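Local coordinates for protein tungsten-containing formylmethanofuran dehydrogenase 2 subunit C (Methanothermobacter wolfeii, PDB 5T5I) that forms a beta-helical subunit of the tungsten-containing formylmethanofuran dehydrogenase complex, which interconverts carbon dioxide and formylmethanofuran in methanogenesis, and probably serves in its assembly, at residues T151-Y165 with K170-H184. Numbering follows the deposited sequence.
Sequences TITVHGNADNEIGEY and KIIIKGDVNIMPGIH
Asn160 OD1 takes two N-H groups from the neighbouring turn of the chain. Asn178 ND2 lies 2.8 Å from Asn160 OD1 on a lone pair, the two amides almost coplanar (8°), while the backbone N of Ile179 reaches Asn160 OD1 from above the carbonyl plane at 3.2 Å. Asn178 CG stands anti to its own backbone N (chi1 -168°), which lays its amide alongside that of Asn160 from one register position away, linking adjacent coils of a parallel beta-helix. At the preceding bend Asn157 OD1 likewise receives the backbone N of Asp176, 2.8 Å away. A water bridges the backbone oxygens of Asp159 and Ile179.

Strands 151-154 and 170-173 run parallel, their axes 4.8 Å apart at closest, joined by regular backbone bonds. Inside the coil, Ile162 CD1 meets Ile173 CG1 tip to tip at 3.6 Å, and Ile162 CG1 rests on Pro181 CB. Outside, Lys174 CD lies over one face of the His155 ring, toward its rim, in a CH-pi contact; His155 NE2 bonds Glu127. At the far end Tyr165 and His184 form an offset stack, planes 5° apart and centroids 4.3 Å apart. Glu164, whose OE1 bonds Ser139 of the calcium site, has its side chain about 3 Å from the calcium ion. Side-chain amides thus supplement the backbone bonds at the bends, while Glu161, Glu164 and His184 find polar partners on another protein's chain, making this edge an assembly surface.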
loop_
_atom_site.group_PDB
_atom_site.type_symbol
_atom_site.label_atom_id
_atom_site.label_comp_id
_atom_site.label_asym_id
_atom_site.label_seq_id
_atom_site.Cartn_x
_atom_site.Cartn_y
_atom_site.Cartn_z
ATOM N N THR C 151 20.185 44.171 -7.614
ATOM C CA THR C 151 20.386 43.049 -6.692
ATOM C C THR C 151 19.456 43.203 -5.487
ATOM O O THR C 151 19.386 44.280 -4.898
ATOM C CB THR C 151 21.842 42.952 -6.213
ATOM O OG1 THR C 151 22.701 42.886 -7.350
ATOM C CG2 THR C 151 22.090 41.720 -5.341
ATOM N N ILE C 152 18.769 42.129 -5.112
ATOM C CA ILE C 152 17.920 42.101 -3.919
ATOM C C ILE C 152 18.470 41.000 -3.031
ATOM O O ILE C 152 18.603 39.868 -3.495
ATOM C CB ILE C 152 16.417 41.856 -4.242
ATOM C CG1 ILE C 152 15.898 42.875 -5.278
ATOM C CG2 ILE C 152 15.579 41.910 -2.929
ATOM C CD1 ILE C 152 14.580 42.517 -5.899
ATOM N N THR C 153 18.760 41.312 -1.768
ATOM C CA THR C 153 19.231 40.340 -0.774
ATOM C C THR C 153 18.264 40.361 0.418
ATOM O O THR C 153 18.027 41.422 0.988
ATOM C CB THR C 153 20.667 40.626 -0.315
ATOM O OG1 THR C 153 21.508 40.747 -1.457
ATOM C CG2 THR C 153 21.216 39.516 0.592
ATOM N N VAL C 154 17.698 39.209 0.767
ATOM C CA VAL C 154 16.799 39.036 1.922
ATOM C C VAL C 154 17.545 38.107 2.883
ATOM O O VAL C 154 17.823 36.967 2.509
ATOM C CB VAL C 154 15.429 38.442 1.496
ATOM C CG1 VAL C 154 14.531 38.173 2.710
ATOM C CG2 VAL C 154 14.717 39.355 0.509
ATOM N N HIS C 155 17.870 38.575 4.100
ATOM C CA HIS C 155 18.628 37.771 5.076
ATOM C C HIS C 155 17.769 36.718 5.779
ATOM O O HIS C 155 18.303 35.697 6.195
ATOM C CB HIS C 155 19.365 38.653 6.086
ATOM C CG HIS C 155 20.492 39.425 5.477
ATOM N ND1 HIS C 155 21.784 39.268 5.917
ATOM C CD2 HIS C 155 20.494 40.293 4.436
ATOM C CE1 HIS C 155 22.523 40.079 5.182
ATOM N NE2 HIS C 155 21.793 40.691 4.257
ATOM N N GLY C 156 16.462 36.963 5.873
ATOM C CA GLY C 156 15.513 36.022 6.458
ATOM C C GLY C 156 14.865 35.168 5.384
ATOM O O GLY C 156 15.489 34.854 4.365
ATOM N N ASN C 157 13.594 34.836 5.582
ATOM C CA ASN C 157 12.785 34.044 4.645
ATOM C C ASN C 157 11.955 34.917 3.721
ATOM O O ASN C 157 11.736 36.094 4.004
ATOM C CB ASN C 157 11.823 33.135 5.428
ATOM C CG ASN C 157 12.529 32.232 6.409
ATOM O OD1 ASN C 157 13.578 31.651 6.106
ATOM N ND2 ASN C 157 12.005 32.114 7.614
ATOM N N ALA C 158 11.468 34.325 2.614
ATOM C CA ALA C 158 10.533 34.972 1.683
ATOM C C ALA C 158 9.425 33.969 1.351
ATOM O O ALA C 158 9.535 32.795 1.717
ATOM C CB ALA C 158 11.230 35.477 0.431
ATOM N N ASP C 159 8.344 34.421 0.737
ATOM C CA ASP C 159 7.174 33.554 0.506
ATOM C C ASP C 159 7.057 33.022 -0.936
ATOM O O ASP C 159 7.924 32.244 -1.340
ATOM C CB ASP C 159 5.912 34.281 0.984
ATOM C CG ASP C 159 5.931 34.647 2.463
ATOM O OD1 ASP C 159 6.551 33.899 3.256
ATOM O OD2 ASP C 159 5.311 35.669 2.832
ATOM N N ASN C 160 5.975 33.344 -1.683
ATOM C CA ASN C 160 5.750 32.787 -3.014
ATOM C C ASN C 160 6.176 33.674 -4.149
ATOM O O ASN C 160 6.161 34.897 -4.038
ATOM C CB ASN C 160 4.261 32.487 -3.228
ATOM C CG ASN C 160 3.690 31.361 -2.411
ATOM O OD1 ASN C 160 4.372 30.695 -1.641
ATOM N ND2 ASN C 160 2.432 31.061 -2.645
ATOM N N GLU C 161 6.453 33.029 -5.285
ATOM C CA GLU C 161 6.675 33.671 -6.571
ATOM C C GLU C 161 7.776 34.734 -6.575
ATOM O O GLU C 161 7.640 35.777 -7.223
ATOM C CB GLU C 161 5.332 34.241 -7.088
ATOM C CG GLU C 161 4.255 33.176 -7.273
ATOM C CD GLU C 161 2.947 33.751 -7.770
ATOM O OE1 GLU C 161 2.817 33.978 -8.996
ATOM O OE2 GLU C 161 2.087 34.076 -6.920
ATOM N N ILE C 162 8.895 34.459 -5.882
ATOM C CA ILE C 162 9.997 35.402 -5.921
ATOM C C ILE C 162 10.581 35.342 -7.356
ATOM O O ILE C 162 10.599 34.276 -7.983
ATOM C CB ILE C 162 11.086 35.162 -4.824
ATOM C CG1 ILE C 162 11.860 33.862 -5.037
ATOM C CG2 ILE C 162 10.499 35.213 -3.386
ATOM C CD1 ILE C 162 13.275 33.991 -4.598
ATOM N N GLY C 163 10.945 36.488 -7.889
ATOM C CA GLY C 163 11.469 36.583 -9.248
ATOM C C GLY C 163 10.490 36.191 -10.342
ATOM O O GLY C 163 10.892 35.702 -11.400
ATOM N N GLU C 164 9.198 36.407 -10.106
ATOM C CA GLU C 164 8.140 36.113 -11.080
ATOM C C GLU C 164 8.363 36.923 -12.376
ATOM O O GLU C 164 8.506 38.139 -12.315
ATOM C CB GLU C 164 6.770 36.405 -10.437
ATOM C CG GLU C 164 5.552 36.238 -11.345
ATOM C CD GLU C 164 4.830 37.511 -11.736
ATOM O OE1 GLU C 164 5.397 38.607 -11.539
ATOM O OE2 GLU C 164 3.749 37.413 -12.357
ATOM N N TYR C 165 8.479 36.229 -13.532
ATOM C CA TYR C 165 8.767 36.839 -14.851
ATOM C C TYR C 165 10.115 37.637 -14.869
ATOM O O TYR C 165 10.267 38.588 -15.634
ATOM C CB TYR C 165 7.591 37.714 -15.366
ATOM C CG TYR C 165 6.462 36.946 -16.019
ATOM C CD1 TYR C 165 6.557 36.514 -17.335
ATOM C CD2 TYR C 165 5.280 36.696 -15.338
ATOM C CE1 TYR C 165 5.510 35.824 -17.951
ATOM C CE2 TYR C 165 4.225 36.016 -15.939
ATOM C CZ TYR C 165 4.348 35.569 -17.243
ATOM O OH TYR C 165 3.301 34.892 -17.811
ATOM N N LYS C 170 19.612 40.005 -9.995
ATOM C CA LYS C 170 19.950 38.929 -9.065
ATOM C C LYS C 170 19.142 39.005 -7.774
ATOM O O LYS C 170 19.007 40.082 -7.196
ATOM C CB LYS C 170 21.443 39.031 -8.741
ATOM C CG LYS C 170 21.987 37.922 -7.867
ATOM C CD LYS C 170 23.504 37.814 -7.954
ATOM C CE LYS C 170 24.247 39.019 -7.413
ATOM N NZ LYS C 170 25.717 38.905 -7.605
ATOM N N ILE C 171 18.648 37.852 -7.302
ATOM C CA ILE C 171 17.913 37.756 -6.038
ATOM C C ILE C 171 18.596 36.696 -5.171
ATOM O O ILE C 171 18.768 35.556 -5.612
ATOM C CB ILE C 171 16.417 37.429 -6.238
ATOM C CG1 ILE C 171 15.705 38.537 -7.045
ATOM C CG2 ILE C 171 15.717 37.213 -4.864
ATOM C CD1 ILE C 171 14.295 38.160 -7.552
ATOM N N ILE C 172 18.941 37.057 -3.932
ATOM C CA ILE C 172 19.543 36.129 -2.976
ATOM C C ILE C 172 18.632 36.044 -1.742
ATOM O O ILE C 172 18.366 37.071 -1.117
ATOM C CB ILE C 172 20.988 36.549 -2.590
ATOM C CG1 ILE C 172 21.913 36.551 -3.832
ATOM C CG2 ILE C 172 21.549 35.620 -1.495
ATOM C CD1 ILE C 172 23.252 37.223 -3.626
ATOM N N ILE C 173 18.144 34.843 -1.407
ATOM C CA ILE C 173 17.358 34.604 -0.185
ATOM C C ILE C 173 18.265 33.770 0.711
ATOM O O ILE C 173 18.599 32.636 0.351
ATOM C CB ILE C 173 16.005 33.868 -0.447
ATOM C CG1 ILE C 173 15.203 34.505 -1.594
ATOM C CG2 ILE C 173 15.154 33.787 0.844
ATOM C CD1 ILE C 173 14.840 35.977 -1.455
ATOM N N LYS C 174 18.684 34.314 1.850
ATOM C CA LYS C 174 19.572 33.583 2.760
ATOM C C LYS C 174 18.815 32.523 3.595
ATOM O O LYS C 174 19.416 31.547 4.026
ATOM C CB LYS C 174 20.383 34.538 3.620
ATOM C CG LYS C 174 21.271 35.464 2.777
ATOM C CD LYS C 174 22.251 36.314 3.637
ATOM C CE LYS C 174 23.681 36.509 3.149
ATOM N NZ LYS C 174 23.950 36.148 1.721
ATOM N N GLY C 175 17.508 32.711 3.780
ATOM C CA GLY C 175 16.641 31.758 4.457
ATOM C C GLY C 175 15.901 30.848 3.484
ATOM O O GLY C 175 16.403 30.513 2.403
ATOM N N ASP C 176 14.686 30.459 3.865
ATOM C CA ASP C 176 13.821 29.580 3.076
ATOM C C ASP C 176 12.799 30.359 2.248
ATOM O O ASP C 176 12.485 31.508 2.553
ATOM C CB ASP C 176 13.046 28.651 4.027
ATOM C CG ASP C 176 13.928 27.883 4.989
ATOM O OD1 ASP C 176 15.012 27.434 4.565
ATOM O OD2 ASP C 176 13.547 27.761 6.175
ATOM N N VAL C 177 12.250 29.699 1.222
ATOM C CA VAL C 177 11.132 30.205 0.421
ATOM C C VAL C 177 10.001 29.174 0.467
ATOM O O VAL C 177 10.229 27.999 0.786
ATOM C CB VAL C 177 11.462 30.615 -1.036
ATOM C CG1 VAL C 177 12.538 31.693 -1.086
ATOM C CG2 VAL C 177 11.853 29.417 -1.879
ATOM N N ASN C 178 8.795 29.598 0.095
ATOM C CA ASN C 178 7.651 28.705 0.072
ATOM C C ASN C 178 7.513 28.044 -1.309
ATOM O O ASN C 178 8.313 27.156 -1.601
ATOM C CB ASN C 178 6.390 29.417 0.574
ATOM C CG ASN C 178 5.255 28.456 0.828
ATOM O OD1 ASN C 178 5.427 27.481 1.528
ATOM N ND2 ASN C 178 4.071 28.718 0.321
ATOM N N ILE C 179 6.560 28.456 -2.177
ATOM C CA ILE C 179 6.409 27.782 -3.468
ATOM C C ILE C 179 6.618 28.707 -4.659
ATOM O O ILE C 179 6.511 29.921 -4.552
ATOM C CB ILE C 179 5.058 27.029 -3.571
ATOM C CG1 ILE C 179 3.846 28.003 -3.573
ATOM C CG2 ILE C 179 4.942 25.989 -2.461
ATOM C CD1 ILE C 179 2.515 27.346 -3.975
ATOM N N MET C 180 6.943 28.102 -5.793
ATOM C CA MET C 180 7.071 28.738 -7.106
ATOM C C MET C 180 8.112 29.871 -7.220
ATOM O O MET C 180 7.845 30.855 -7.919
ATOM C CB MET C 180 5.686 29.223 -7.585
ATOM C CG MET C 180 4.633 28.126 -7.531
ATOM S SD MET C 180 2.973 28.471 -8.188
ATOM C CE MET C 180 2.337 29.654 -6.990
ATOM N N PRO C 181 9.335 29.731 -6.649
ATOM C CA PRO C 181 10.368 30.745 -6.914
ATOM C C PRO C 181 10.816 30.632 -8.376
ATOM O O PRO C 181 10.916 29.518 -8.901
ATOM C CB PRO C 181 11.500 30.359 -5.959
ATOM C CG PRO C 181 11.374 28.881 -5.815
ATOM C CD PRO C 181 9.878 28.611 -5.845
ATOM N N GLY C 182 11.020 31.769 -9.030
ATOM C CA GLY C 182 11.407 31.810 -10.438
ATOM C C GLY C 182 10.316 31.427 -11.428
ATOM O O GLY C 182 10.618 31.076 -12.578
ATOM N N ILE C 183 9.036 31.489 -10.999
ATOM C CA ILE C 183 7.875 31.209 -11.867
ATOM C C ILE C 183 7.966 32.092 -13.137
ATOM O O ILE C 183 8.159 33.294 -13.020
ATOM C CB ILE C 183 6.524 31.406 -11.116
ATOM C CG1 ILE C 183 5.304 30.944 -11.972
ATOM C CG2 ILE C 183 6.331 32.850 -10.624
ATOM C CD1 ILE C 183 4.930 29.502 -11.789
ATOM N N HIS C 184 7.883 31.487 -14.332
ATOM C CA HIS C 184 7.972 32.218 -15.626
ATOM C C HIS C 184 9.273 33.013 -15.804
ATOM O O HIS C 184 9.301 33.935 -16.598
ATOM C CB HIS C 184 6.769 33.163 -15.844
ATOM C CG HIS C 184 5.488 32.492 -16.163
ATOM N ND1 HIS C 184 5.268 31.910 -17.394
ATOM C CD2 HIS C 184 4.364 32.415 -15.430
ATOM C CE1 HIS C 184 4.024 31.457 -17.348
ATOM N NE2 HIS C 184 3.446 31.764 -16.183
HETATM O O HOH W 1 9.008 31.777 -3.893
#